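PDB 5Y9D: acyl-coenzyme A oxidase 1 from Yarrowia lipolytica, which catalyses the FAD-dependent oxidation of acyl-CoA by molecular oxygen to (2E)-enoyl-CoA, releasing hydrogen peroxide, in peroxisomal fatty acid beta-oxidation. Local coordinates for residues T43-D46 against V47-L51; M315-D318 against S319-S323; A370-M373 against G374-A378. All blocks are in the same frame, centred on the assembly; numbering follows the deposited sequence.

Contact 1: residues T43-D46 against V47-L51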
loop_
_atom_site.group_PDB
_atom_site.type_symbol
_atom_site.label_atom_id
_atom_site.label_comp_id
_atom_site.label_asym_id
_atom_site.label_seq_id
_atom_site.Cartn_x
_atom_site.Cartn_y
_atom_site.Cartn_z
ATOM N N THR A 43 4.173 33.471 10.887
ATOM C CA THR A 43 2.770 33.358 11.251
ATOM C C THR A 43 2.098 32.240 10.445
ATOM O O THR A 43 1.993 32.324 9.208
ATOM C CB THR A 43 2.042 34.669 10.966
ATOM O OG1 THR A 43 2.652 35.716 11.739
ATOM C CG2 THR A 43 0.531 34.557 11.296
ATOM N N VAL A 44 1.639 31.200 11.143
ATOM C CA VAL A 44 1.108 29.999 10.488
ATOM C C VAL A 44 0.074 30.338 9.422
ATOM O O VAL A 44 0.094 29.791 8.347
ATOM C CB VAL A 44 0.469 29.017 11.497
ATOM C CG1 VAL A 44 -0.327 27.942 10.779
ATOM C CG2 VAL A 44 1.533 28.376 12.360
ATOM N N ARG A 45 -0.818 31.258 9.721
ATOM C CA ARG A 45 -1.902 31.578 8.805
ATOM C C ARG A 45 -1.416 32.207 7.515
ATOM O O ARG A 45 -2.149 32.190 6.532
ATOM C CB ARG A 45 -2.905 32.485 9.481
ATOM C CG ARG A 45 -4.245 32.506 8.812
ATOM C CD ARG A 45 -5.123 33.544 9.464
ATOM N NE ARG A 45 -6.470 33.587 8.882
ATOM C CZ ARG A 45 -7.444 32.699 9.122
ATOM N NH1 ARG A 45 -7.239 31.619 9.879
ATOM N NH2 ARG A 45 -8.624 32.875 8.571
ATOM N N ASP A 46 -0.202 32.770 7.482
ATOM C CA ASP A 46 0.303 33.288 6.218
ATOM C C ASP A 46 0.589 32.096 5.260
ATOM O O ASP A 46 0.255 32.160 4.080
ATOM C CB ASP A 46 1.543 34.175 6.399
ATOM C CG ASP A 46 1.246 35.539 7.054
ATOM O OD1 ASP A 46 0.128 36.088 6.954
ATOM O OD2 ASP A 46 2.180 36.093 7.655
ATOM N N VAL A 47 1.192 31.018 5.760
ATOM C CA VAL A 47 1.394 29.815 4.939
ATOM C C VAL A 47 0.052 29.174 4.551
ATOM O O VAL A 47 -0.112 28.750 3.420
ATOM C CB VAL A 47 2.271 28.740 5.617
ATOM C CG1 VAL A 47 2.590 27.629 4.628
ATOM C CG2 VAL A 47 3.567 29.342 6.120
ATOM N N THR A 48 -0.893 29.120 5.491
ATOM C CA THR A 48 -2.236 28.582 5.234
ATOM C C THR A 48 -2.907 29.370 4.085
ATOM O O THR A 48 -3.466 28.786 3.174
ATOM C CB THR A 48 -3.105 28.587 6.531
ATOM O OG1 THR A 48 -2.420 27.889 7.589
ATOM C CG2 THR A 48 -4.416 27.886 6.307
ATOM N N ASN A 49 -2.772 30.689 4.117
ATOM C CA ASN A 49 -3.264 31.594 3.061
ATOM C C ASN A 49 -2.556 31.399 1.736
ATOM O O ASN A 49 -3.174 31.417 0.687
ATOM C CB ASN A 49 -3.140 33.041 3.528
ATOM C CG ASN A 49 -4.137 33.364 4.618
ATOM O OD1 ASN A 49 -5.128 32.629 4.822
ATOM N ND2 ASN A 49 -3.902 34.461 5.331
ATOM N N PHE A 50 -1.264 31.160 1.791
ATOM C CA PHE A 50 -0.536 30.814 0.599
ATOM C C PHE A 50 -1.043 29.516 -0.025
ATOM O O PHE A 50 -1.150 29.413 -1.238
ATOM C CB PHE A 50 0.931 30.666 0.943
ATOM C CG PHE A 50 1.731 30.042 -0.126
ATOM C CD1 PHE A 50 2.269 30.814 -1.128
ATOM C CD2 PHE A 50 1.950 28.676 -0.128
ATOM C CE1 PHE A 50 3.031 30.233 -2.127
ATOM C CE2 PHE A 50 2.686 28.083 -1.138
ATOM C CZ PHE A 50 3.236 28.866 -2.135
ATOM N N LEU A 51 -1.330 28.511 0.803
ATOM C CA LEU A 51 -1.853 27.244 0.300
ATOM C C LEU A 51 -3.266 27.352 -0.237
ATOM O O LEU A 51 -3.603 26.668 -1.175
ATOM C CB LEU A 51 -1.812 26.170 1.370
ATOM C CG LEU A 51 -0.439 25.623 1.700
ATOM C CD1 LEU A 51 -0.531 24.774 2.949
ATOM C CD2 LEU A 51 0.091 24.808 0.526
#
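Arg45 and Asn49 meet one turn apart in the first turns of the short helix 44-52, part of the region matching the acyl-CoA oxidase N-terminal family. The backbone sets the frame. Three i to i+4 hydrogen bonds run in succession, from Thr48 N to Val44 O, from Asn49 N to Arg45 O at 2.9 Å, and from Phe50 N to Asp46 O. Ahead of them, Asp46 N bonds to Thr43 O at 2.8 Å, three residues back in the chain.

Among the side chains, the polar groups find their main partners on neighbouring helices. With CG anti to the backbone N (chi1 -161°), the extended chain of Arg45 brings the guanidinium to Glu55 and Glu62, with which it forms salt bridges. Its CG lies 4.0 Å from Asn49 ND2, and the guanidinium plane stands 85° from that of the Asn49 amide. Asn49 CB sits 3.3 Å from Arg45 O, while its OD1 is hydrogen-bonded to Thr58 OG1 and its ND2 reaches Glu55 weakly, both residues being on helix 55-70. An alanine at Asn49 is likely to leave the Thr58 hydroxyl without this acceptor and open a gap beside the Arg45 methylenes.

The valines pack against their surroundings and approach oxygens at van der Waals distance. Val47 is buried against Tyr369 of helix 355-391, Ile588 and Ala646, and its CB approaches Val44 O at 3.6 Å. Thr48 has its hydroxyl on the backbone N side (chi1 -54°), from where it bonds to Ala646 O, the end of helix 640-646. On that same flank the CG1 methyl of Val44 lies 3.8 Å from Thr48 OG1.

Contact 2: residues M315-D318 against S319-S323; sequences MIAD and SFHVS
Ser319 turns its hydroxyl back along helix 306-334 onto the carbonyl of Met315. OG lies anti to the carbonyl carbon, beside the backbone N (chi1 -64°), and from there it donates to Met315 O at 3.0 Å, nearly in line with the C=O bond. Ser319 N bonds to the same oxygen at 3.2 Å but from well above the carbonyl plane, so two donors of one residue grip a single acceptor. One turn later Ser323 repeats the pattern: its OG donates to Ser319 O at 2.9 Å, and its N reaches that oxygen from the other face of the carbonyl plane. The hydroxyls are thus satisfied within the helix while their side chains pack on Thr425, Cys428 and Ile431 of helix 400-437.

His321 meets the Ala317 carbonyl obliquely with its ring. Its backbone N makes a short, straight bond of 2.7 Å to Ala317 O, and ND1 adds a weak one to the same atom at a bent angle of 124°. The neighbouring Phe320 presents CD2 over the centre of the imidazole, 3.6 Å above its plane, while His321 CE1 lies at the edge of the phenyl ring. The Asp318 carboxylate is taken up by a salt bridge with Arg125 and a hydrogen bond with Gln460.

Met315 packs on Glu464, probably the proton acceptor, as in related enzymes. The serine-to-carbonyl bonds, each reaching four residues back, are a familiar way of satisfying hydroxyls in buried helices, here in the helical C-alpha1 domain of an acyl-CoA oxidase.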
loop_
_atom_site.group_PDB
_atom_site.type_symbol
_atom_site.label_atom_id
_atom_site.label_comp_id
_atom_site.label_asym_id
_atom_site.label_seq_id
_atom_site.Cartn_x
_atom_site.Cartn_y
_atom_site.Cartn_z
ATOM N N MET A 315 -9.624 14.796 -8.027
ATOM C CA MET A 315 -8.639 13.856 -7.432
ATOM C C MET A 315 -7.206 14.379 -7.207
ATOM O O MET A 315 -6.448 13.788 -6.418
ATOM C CB MET A 315 -8.592 12.566 -8.226
ATOM C CG MET A 315 -9.770 11.681 -7.899
ATOM S SD MET A 315 -9.913 10.304 -9.034
ATOM C CE MET A 315 -11.685 10.199 -9.169
ATOM N N ILE A 316 -6.830 15.462 -7.882
ATOM C CA ILE A 316 -5.533 16.029 -7.650
ATOM C C ILE A 316 -5.579 16.684 -6.255
ATOM O O ILE A 316 -4.641 16.578 -5.483
ATOM C CB ILE A 316 -5.109 17.005 -8.753
ATOM C CG1 ILE A 316 -5.110 16.329 -10.125
ATOM C CG2 ILE A 316 -3.691 17.495 -8.538
ATOM C CD1 ILE A 316 -5.370 17.303 -11.258
ATOM N N ALA A 317 -6.693 17.300 -5.920
ATOM C CA ALA A 317 -6.862 17.949 -4.625
ATOM C C ALA A 317 -6.979 16.930 -3.511
ATOM O O ALA A 317 -6.358 17.099 -2.469
ATOM C CB ALA A 317 -8.087 18.858 -4.644
ATOM N N ASP A 318 -7.773 15.877 -3.710
ATOM C CA ASP A 318 -7.852 14.839 -2.693
ATOM C C ASP A 318 -6.458 14.410 -2.337
ATOM O O ASP A 318 -6.132 14.343 -1.174
ATOM C CB ASP A 318 -8.630 13.597 -3.127
ATOM C CG ASP A 318 -10.027 13.895 -3.594
ATOM O OD1 ASP A 318 -10.617 14.899 -3.134
ATOM O OD2 ASP A 318 -10.520 13.110 -4.441
ATOM N N SER A 319 -5.624 14.145 -3.331
ATOM C CA SER A 319 -4.267 13.729 -3.080
ATOM C C SER A 319 -3.547 14.700 -2.144
ATOM O O SER A 319 -2.891 14.274 -1.206
ATOM C CB SER A 319 -3.484 13.580 -4.390
ATOM O OG SER A 319 -4.017 12.560 -5.209
ATOM N N PHE A 320 -3.664 15.997 -2.391
ATOM C CA PHE A 320 -3.160 16.985 -1.429
ATOM C C PHE A 320 -3.824 16.845 -0.064
ATOM O O PHE A 320 -3.149 16.703 0.955
ATOM C CB PHE A 320 -3.364 18.403 -1.929
ATOM C CG PHE A 320 -3.172 19.473 -0.863
ATOM C CD1 PHE A 320 -1.912 19.799 -0.401
ATOM C CD2 PHE A 320 -4.256 20.173 -0.355
ATOM C CE1 PHE A 320 -1.735 20.804 0.555
ATOM C CE2 PHE A 320 -4.088 21.182 0.591
ATOM C CZ PHE A 320 -2.823 21.497 1.058
ATOM N N HIS A 321 -5.148 16.866 -0.035
ATOM C CA HIS A 321 -5.836 16.901 1.259
ATOM C C HIS A 321 -5.617 15.670 2.154
ATOM O O HIS A 321 -5.347 15.798 3.347
ATOM C CB HIS A 321 -7.301 17.165 1.044
ATOM C CG HIS A 321 -7.581 18.578 0.681
ATOM N ND1 HIS A 321 -8.001 18.957 -0.569
ATOM C CD2 HIS A 321 -7.462 19.714 1.397
ATOM C CE1 HIS A 321 -8.173 20.261 -0.602
ATOM N NE2 HIS A 321 -7.877 20.740 0.589
ATOM N N VAL A 322 -5.679 14.482 1.585
ATOM C CA VAL A 322 -5.418 13.294 2.372
ATOM C C VAL A 322 -3.917 13.143 2.737
ATOM O O VAL A 322 -3.577 12.654 3.796
ATOM C CB VAL A 322 -5.939 12.063 1.613
ATOM C CG1 VAL A 322 -5.437 10.752 2.244
ATOM C CG2 VAL A 322 -7.464 12.129 1.543
ATOM N N SER A 323 -3.026 13.554 1.849
ATOM C CA SER A 323 -1.592 13.542 2.141
ATOM C C SER A 323 -1.287 14.439 3.287
ATOM O O SER A 323 -0.534 14.086 4.160
ATOM C CB SER A 323 -0.779 13.986 0.937
ATOM O OG SER A 323 -0.705 12.902 0.027
#

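Contact 3: residues A370-M373 against G374-A378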
loop_
_atom_site.group_PDB
_atom_site.type_symbol
_atom_site.label_atom_id
_atom_site.label_comp_id
_atom_site.label_asym_id
_atom_site.label_seq_id
_atom_site.Cartn_x
_atom_site.Cartn_y
_atom_site.Cartn_z
ATOM N N ALA A 370 3.471 20.729 -3.026
ATOM C CA ALA A 370 3.444 20.833 -4.497
ATOM C C ALA A 370 2.150 20.309 -5.083
ATOM O O ALA A 370 1.592 20.860 -6.050
ATOM C CB ALA A 370 4.618 20.085 -5.123
ATOM N N MET A 371 1.637 19.231 -4.514
ATOM C CA MET A 371 0.361 18.755 -5.026
ATOM C C MET A 371 -0.703 19.845 -5.084
ATOM O O MET A 371 -1.427 19.918 -6.071
ATOM C CB MET A 371 -0.121 17.566 -4.243
ATOM C CG MET A 371 0.639 16.311 -4.589
ATOM S SD MET A 371 0.054 15.129 -3.407
ATOM C CE MET A 371 0.877 13.639 -3.937
ATOM N N LYS A 372 -0.761 20.716 -4.074
ATOM C CA LYS A 372 -1.750 21.810 -4.049
ATOM C C LYS A 372 -1.588 22.803 -5.182
ATOM O O LYS A 372 -2.582 23.281 -5.728
ATOM C CB LYS A 372 -1.713 22.580 -2.716
ATOM C CG LYS A 372 -2.802 23.634 -2.542
ATOM C CD LYS A 372 -4.199 23.019 -2.626
ATOM C CE LYS A 372 -5.272 24.088 -2.714
ATOM N NZ LYS A 372 -5.521 24.723 -1.407
ATOM N N MET A 373 -0.339 23.138 -5.508
ATOM C CA MET A 373 -0.043 23.946 -6.703
ATOM C C MET A 373 -0.666 23.292 -7.972
ATOM O O MET A 373 -1.435 23.933 -8.701
ATOM C CB MET A 373 1.471 24.152 -6.884
ATOM C CG MET A 373 2.252 24.435 -5.588
ATOM S SD MET A 373 1.625 25.870 -4.697
ATOM C CE MET A 373 1.555 25.219 -3.036
ATOM N N GLY A 374 -0.390 22.020 -8.200
ATOM C CA GLY A 374 -1.070 21.246 -9.238
ATOM C C GLY A 374 -2.593 21.279 -9.172
ATOM O O GLY A 374 -3.268 21.704 -10.119
ATOM N N ALA A 375 -3.158 20.827 -8.061
ATOM C CA ALA A 375 -4.617 20.865 -7.874
ATOM C C ALA A 375 -5.249 22.221 -8.263
ATOM O O ALA A 375 -6.254 22.260 -8.951
ATOM C CB ALA A 375 -4.953 20.515 -6.435
ATOM N N ASP A 376 -4.646 23.339 -7.863
ATOM C CA ASP A 376 -5.220 24.659 -8.187
ATOM C C ASP A 376 -5.192 25.009 -9.673
ATOM O O ASP A 376 -6.193 25.454 -10.190
ATOM C CB ASP A 376 -4.554 25.785 -7.372
ATOM C CG ASP A 376 -4.830 25.668 -5.872
ATOM O OD1 ASP A 376 -5.886 25.111 -5.504
ATOM O OD2 ASP A 376 -3.990 26.123 -5.064
ATOM N N GLU A 377 -4.076 24.804 -10.369
ATOM C CA GLU A 377 -4.054 25.063 -11.809
ATOM C C GLU A 377 -5.189 24.302 -12.483
ATOM O O GLU A 377 -6.066 24.879 -13.114
ATOM C CB GLU A 377 -2.738 24.625 -12.438
ATOM C CG GLU A 377 -1.539 25.446 -12.006
ATOM C CD GLU A 377 -0.235 24.937 -12.600
ATOM O OE1 GLU A 377 -0.003 23.694 -12.570
ATOM O OE2 GLU A 377 0.560 25.784 -13.076
ATOM N N ALA A 378 -5.173 22.995 -12.294
ATOM C CA ALA A 378 -6.119 22.123 -12.921
ATOM C C ALA A 378 -7.535 22.616 -12.639
ATOM O O ALA A 378 -8.325 22.724 -13.561
ATOM C CB ALA A 378 -5.904 20.688 -12.434
#
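Lys372 leaves its helix with CG anti to the backbone N (chi1 -174°) and then bends at chi2 (59°), which swings its methylenes across the carboxylate of Asp376 one turn on. Asp376, its CG on the backbone N side (chi1 -65°), brings that carboxylate beside the Lys372 carbonyl, Asp376 OD2 and Lys372 O being unbonded acceptors 3.2 Å apart. The closest approach is Lys372 CE to Asp376 OD1, 3.0 Å, with OD2 also near CE. The ammonium itself stops short of a salt bridge, with Lys372 NZ 4.1 Å from Asp376 OD1, and hydrogen-bonds instead to the backbone O of Leu51; Asp376 OD2 pairs with Arg580 of helix 558-581. The opposite charges probably still attract.

This is an i to i+4 pair in the long helix 355-391 of the C-alpha1 domain, whose backbone bonds are regular: Ala375 N to Met371 O at 2.8 Å and Gly374 N to Ala370 O at 3.1 Å, with Asp376 and Glu377 continuing the series. Ala375 sets its small CB 3.6 Å from Met371 O, on the side facing Ile316 of helix 306-334. Glu377 stretches out beyond CG to hydrogen-bond Ser576 through OE1, its CG 3.6 Å from Met373 O.

The three contacts lie on three helices, with helix 355-391 joining the other two. Contacts 2 and 3, whose centres are 9 Å apart, pack directly: Ile316 CG2 approaches Ala375 N at 3.4 Å, and Phe320 CD1 lies 3.6 Å from Lys372 CB. Contact 1 meets contact 3 at that lysine's far end, where Lys372 NZ is 2.7 Å from Leu51 O, and Met373 packs on Phe50 and Leu51. Contacts 1 and 2 do not touch, although their nearest atoms are about 4 Å apart (centres 18 Å). Only contact 2 nears the active site: the Met315 side chain lies about 3 Å from that of Glu464, probably the proton acceptor, and about 9 Å from a bound FAD.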